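Local coordinates for capsule biosynthesis protein capD (PDB 3G9K), which cleaves the poly-gamma-D-glutamate capsule of Bacillus anthracis and links it by an amide bond to meso-diaminopimelic acid of the peptidoglycan, at residues Tyr53-Ile65 / Leu173-Ile185. Sequence-based numbering, arbitrary orientation.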
# COMPACT_ATOMS: atom_id res chain seq x y z
N TYR A 53 -0.85 -4.47 11.99
CA TYR A 53 -1.92 -4.38 13.00
C TYR A 53 -2.13 -2.97 13.65
O TYR A 53 -3.25 -2.55 13.91
CB TYR A 53 -1.71 -5.48 14.05
CG TYR A 53 -2.39 -6.80 13.76
CD1 TYR A 53 -1.68 -7.91 13.34
CD2 TYR A 53 -3.75 -6.95 13.97
CE1 TYR A 53 -2.33 -9.17 13.13
CE2 TYR A 53 -4.38 -8.13 13.76
CZ TYR A 53 -3.67 -9.25 13.33
OH TYR A 53 -4.37 -10.40 13.12
N VAL A 54 -1.06 -2.24 13.94
CA VAL A 54 -1.14 -0.88 14.48
C VAL A 54 -1.87 0.09 13.51
O VAL A 54 -2.76 0.83 13.91
CB VAL A 54 0.28 -0.35 14.86
CG1 VAL A 54 0.28 1.16 15.01
CG2 VAL A 54 0.79 -1.10 16.11
N LEU A 55 -1.52 -0.01 12.23
CA LEU A 55 -2.10 0.77 11.14
C LEU A 55 -3.59 0.48 11.06
O LEU A 55 -4.39 1.41 10.89
CB LEU A 55 -1.38 0.49 9.82
CG LEU A 55 -0.01 1.17 9.67
CD1 LEU A 55 0.65 0.60 8.44
CD2 LEU A 55 -0.13 2.70 9.62
N GLY A 56 -3.98 -0.78 11.25
CA GLY A 56 -5.42 -1.15 11.26
C GLY A 56 -6.17 -0.48 12.38
O GLY A 56 -7.40 -0.25 12.33
N VAL A 57 -5.44 -0.15 13.44
CA VAL A 57 -6.09 0.53 14.58
C VAL A 57 -6.05 2.06 14.46
O VAL A 57 -7.06 2.74 14.63
CB VAL A 57 -5.43 0.08 15.91
CG1 VAL A 57 -5.95 0.94 17.05
CG2 VAL A 57 -5.71 -1.40 16.18
N VAL A 58 -4.88 2.61 14.17
CA VAL A 58 -4.70 4.06 14.24
C VAL A 58 -4.89 4.74 12.88
O VAL A 58 -5.06 5.97 12.81
CB VAL A 58 -3.29 4.42 14.84
CG1 VAL A 58 -3.09 3.77 16.22
CG2 VAL A 58 -2.14 4.00 13.87
N GLU A 59 -4.80 3.97 11.80
CA GLU A 59 -5.02 4.49 10.47
C GLU A 59 -6.17 3.71 9.81
O GLU A 59 -6.07 3.29 8.68
CB GLU A 59 -3.76 4.39 9.63
CG GLU A 59 -3.82 5.31 8.46
CD GLU A 59 -2.68 5.10 7.49
OE1 GLU A 59 -2.36 3.93 7.18
OE2 GLU A 59 -2.12 6.12 7.03
N LEU A 60 -7.23 3.55 10.58
CA LEU A 60 -8.34 2.62 10.33
C LEU A 60 -9.14 2.85 9.07
O LEU A 60 -9.75 1.91 8.52
CB LEU A 60 -9.25 2.62 11.56
CG LEU A 60 -9.96 3.95 11.86
CD1 LEU A 60 -11.46 3.79 11.42
CD2 LEU A 60 -9.85 4.38 13.31
N HIS A 61 -9.08 4.08 8.56
CA HIS A 61 -9.74 4.42 7.29
C HIS A 61 -9.08 3.74 6.14
O HIS A 61 -9.74 3.48 5.14
CB HIS A 61 -9.73 5.93 7.03
CG HIS A 61 -8.40 6.60 7.20
ND1 HIS A 61 -7.87 6.89 8.44
CD2 HIS A 61 -7.50 7.02 6.29
CE1 HIS A 61 -6.70 7.48 8.28
NE2 HIS A 61 -6.46 7.59 6.99
N ALA A 62 -7.81 3.40 6.29
CA ALA A 62 -6.97 2.98 5.13
C ALA A 62 -6.65 1.50 5.01
O ALA A 62 -6.31 1.02 3.93
CB ALA A 62 -5.66 3.77 5.15
N SER A 63 -6.69 0.76 6.10
CA SER A 63 -6.41 -0.66 6.08
C SER A 63 -6.94 -1.24 7.38
O SER A 63 -7.30 -0.50 8.30
CB SER A 63 -4.91 -0.94 5.96
OG SER A 63 -4.19 -0.69 7.19
N GLY A 64 -6.94 -2.57 7.46
CA GLY A 64 -7.22 -3.23 8.73
C GLY A 64 -7.71 -4.66 8.63
O GLY A 64 -7.63 -5.30 7.57
N ILE A 65 -8.24 -5.18 9.73
CA ILE A 65 -8.55 -6.62 9.78
C ILE A 65 -9.73 -6.94 8.86
O ILE A 65 -9.91 -8.10 8.50
CB ILE A 65 -8.76 -7.19 11.22
CG1 ILE A 65 -9.91 -6.51 11.98
CG2 ILE A 65 -7.49 -7.01 12.00
CD1 ILE A 65 -10.17 -7.10 13.34
N LEU A 173 -9.27 8.63 20.67
CA LEU A 173 -10.23 7.63 20.20
C LEU A 173 -9.91 6.28 20.80
O LEU A 173 -8.82 5.75 20.56
CB LEU A 173 -10.16 7.54 18.68
CG LEU A 173 -10.98 6.44 18.01
CD1 LEU A 173 -12.48 6.58 18.33
CD2 LEU A 173 -10.68 6.47 16.52
N ILE A 174 -10.89 5.75 21.54
CA ILE A 174 -10.85 4.45 22.21
C ILE A 174 -11.78 3.50 21.43
O ILE A 174 -12.89 3.90 21.05
CB ILE A 174 -11.33 4.50 23.69
CG1 ILE A 174 -10.33 5.30 24.56
CG2 ILE A 174 -11.48 3.08 24.20
CD1 ILE A 174 -10.86 5.75 26.04
N GLN A 175 -11.28 2.30 21.14
CA GLN A 175 -11.98 1.29 20.30
C GLN A 175 -12.12 -0.06 21.03
O GLN A 175 -11.44 -1.06 20.71
CB GLN A 175 -11.27 1.11 18.93
CG GLN A 175 -11.34 2.33 18.01
CD GLN A 175 -10.59 2.16 16.72
OE1 GLN A 175 -11.17 1.80 15.69
NE2 GLN A 175 -9.31 2.44 16.76
N THR A 176 -13.03 -0.08 22.01
CA THR A 176 -13.29 -1.22 22.86
C THR A 176 -13.73 -2.50 22.16
O THR A 176 -13.19 -3.56 22.45
CB THR A 176 -14.30 -0.85 23.91
OG1 THR A 176 -13.74 0.22 24.68
CG2 THR A 176 -14.61 -2.04 24.81
N ASP A 177 -14.69 -2.40 21.24
CA ASP A 177 -15.12 -3.55 20.42
C ASP A 177 -13.95 -4.15 19.65
O ASP A 177 -13.80 -5.38 19.63
CB ASP A 177 -16.22 -3.18 19.41
CG ASP A 177 -17.55 -2.78 20.06
OD1 ASP A 177 -17.72 -2.93 21.28
OD2 ASP A 177 -18.48 -2.38 19.31
N LEU A 178 -13.15 -3.30 19.00
CA LEU A 178 -11.97 -3.77 18.28
C LEU A 178 -10.94 -4.44 19.19
O LEU A 178 -10.31 -5.43 18.79
CB LEU A 178 -11.32 -2.64 17.44
CG LEU A 178 -10.08 -2.95 16.57
CD1 LEU A 178 -10.37 -4.07 15.55
CD2 LEU A 178 -9.59 -1.65 15.86
N ALA A 179 -10.70 -3.86 20.37
CA ALA A 179 -9.81 -4.51 21.35
C ALA A 179 -10.28 -5.92 21.66
O ALA A 179 -9.51 -6.84 21.62
CB ALA A 179 -9.67 -3.69 22.61
N ARG A 180 -11.58 -6.10 21.91
CA ARG A 180 -12.15 -7.42 22.13
C ARG A 180 -11.83 -8.36 21.00
O ARG A 180 -11.36 -9.49 21.24
CB ARG A 180 -13.66 -7.32 22.32
CG ARG A 180 -14.30 -8.63 22.76
CD ARG A 180 -15.80 -8.42 23.06
NE ARG A 180 -15.97 -7.28 23.97
CZ ARG A 180 -16.57 -6.13 23.68
NH1 ARG A 180 -17.11 -5.89 22.50
NH2 ARG A 180 -16.63 -5.18 24.62
N THR A 181 -12.06 -7.93 19.75
CA THR A 181 -11.79 -8.77 18.60
C THR A 181 -10.32 -9.12 18.53
O THR A 181 -9.96 -10.28 18.31
CB THR A 181 -12.26 -8.11 17.27
OG1 THR A 181 -13.67 -7.83 17.37
CG2 THR A 181 -11.96 -9.01 15.97
N LEU A 182 -9.47 -8.11 18.67
CA LEU A 182 -8.02 -8.33 18.59
C LEU A 182 -7.55 -9.28 19.74
O LEU A 182 -6.72 -10.15 19.53
CB LEU A 182 -7.27 -7.00 18.62
CG LEU A 182 -7.46 -6.04 17.45
CD1 LEU A 182 -6.65 -4.79 17.62
CD2 LEU A 182 -7.05 -6.71 16.07
N LYS A 183 -8.09 -9.12 20.94
CA LYS A 183 -7.75 -10.03 22.03
C LYS A 183 -8.20 -11.46 21.73
O LYS A 183 -7.49 -12.41 22.06
CB LYS A 183 -8.35 -9.51 23.35
CG LYS A 183 -7.56 -8.32 23.88
CD LYS A 183 -8.31 -7.57 24.99
CE LYS A 183 -7.35 -6.83 25.86
NZ LYS A 183 -8.02 -6.40 27.14
N LYS A 184 -9.33 -11.63 21.03
CA LYS A 184 -9.80 -12.98 20.64
C LYS A 184 -8.85 -13.62 19.64
O LYS A 184 -8.55 -14.80 19.74
CB LYS A 184 -11.21 -12.92 20.03
CG LYS A 184 -11.97 -14.28 20.10
CD LYS A 184 -13.43 -14.08 19.71
CE LYS A 184 -14.33 -15.27 20.04
NZ LYS A 184 -14.09 -16.49 19.28
N ILE A 185 -8.42 -12.84 18.68
CA ILE A 185 -7.42 -13.28 17.71
C ILE A 185 -6.09 -13.59 18.46
O ILE A 185 -5.39 -14.56 18.13
CB ILE A 185 -7.20 -12.20 16.64
CG1 ILE A 185 -8.41 -12.05 15.73
CG2 ILE A 185 -5.94 -12.46 15.82
CD1 ILE A 185 -8.39 -10.81 14.87
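Val-57 packs against Leu-178 and Leu-182 where two nearly antiparallel helices, 44-58 and 176-188, meet with the loop that follows the first, in the N-terminal piece of the CapD precursor, a member of the gamma-glutamyltransferase family of Ntn-hydrolases. The interface combines apolar packing with a single directed polar bond: the axes of segments 53-58 and 176-185 are 160° apart in direction and approach to 11.8 Å, a separation spanned by Val, Leu and Ile side chains and the Tyr-53 ring. Val-57 CG2 lies 3.8 Å from Leu-182 CD1 and touches Leu-178 CD2 as well, whereas the other methyl of Leu-182, CD2, meets the edge of the Tyr-53 ring near its plane, 3.8 Å from CE2. From the loop, Ile-65 directs CD1 between Leu-178 CD1 and Thr-181 CG2, the latter 3.7 Å away. Leu-60 and Leu-173 reach tip to tip through their CD2 methyls. Helix 120-133 packs on Tyr-53, Leu-182 and Ile-185, and Thr-181 OG1 is hydrogen-bonded to Ala-31 O of the second polypeptide chain of the enzyme.

The polar link joins the two helix ends. Gln-175, the N-cap residue of helix 176-188, extends beyond CG toward the last turn of helix 44-58, and its NE2 donates a hydrogen bond to Val-57 O at 3.1 Å (N-H...O 157°), with the acceptor almost in the amide plane and the donor tilted 30° from the carbonyl plane.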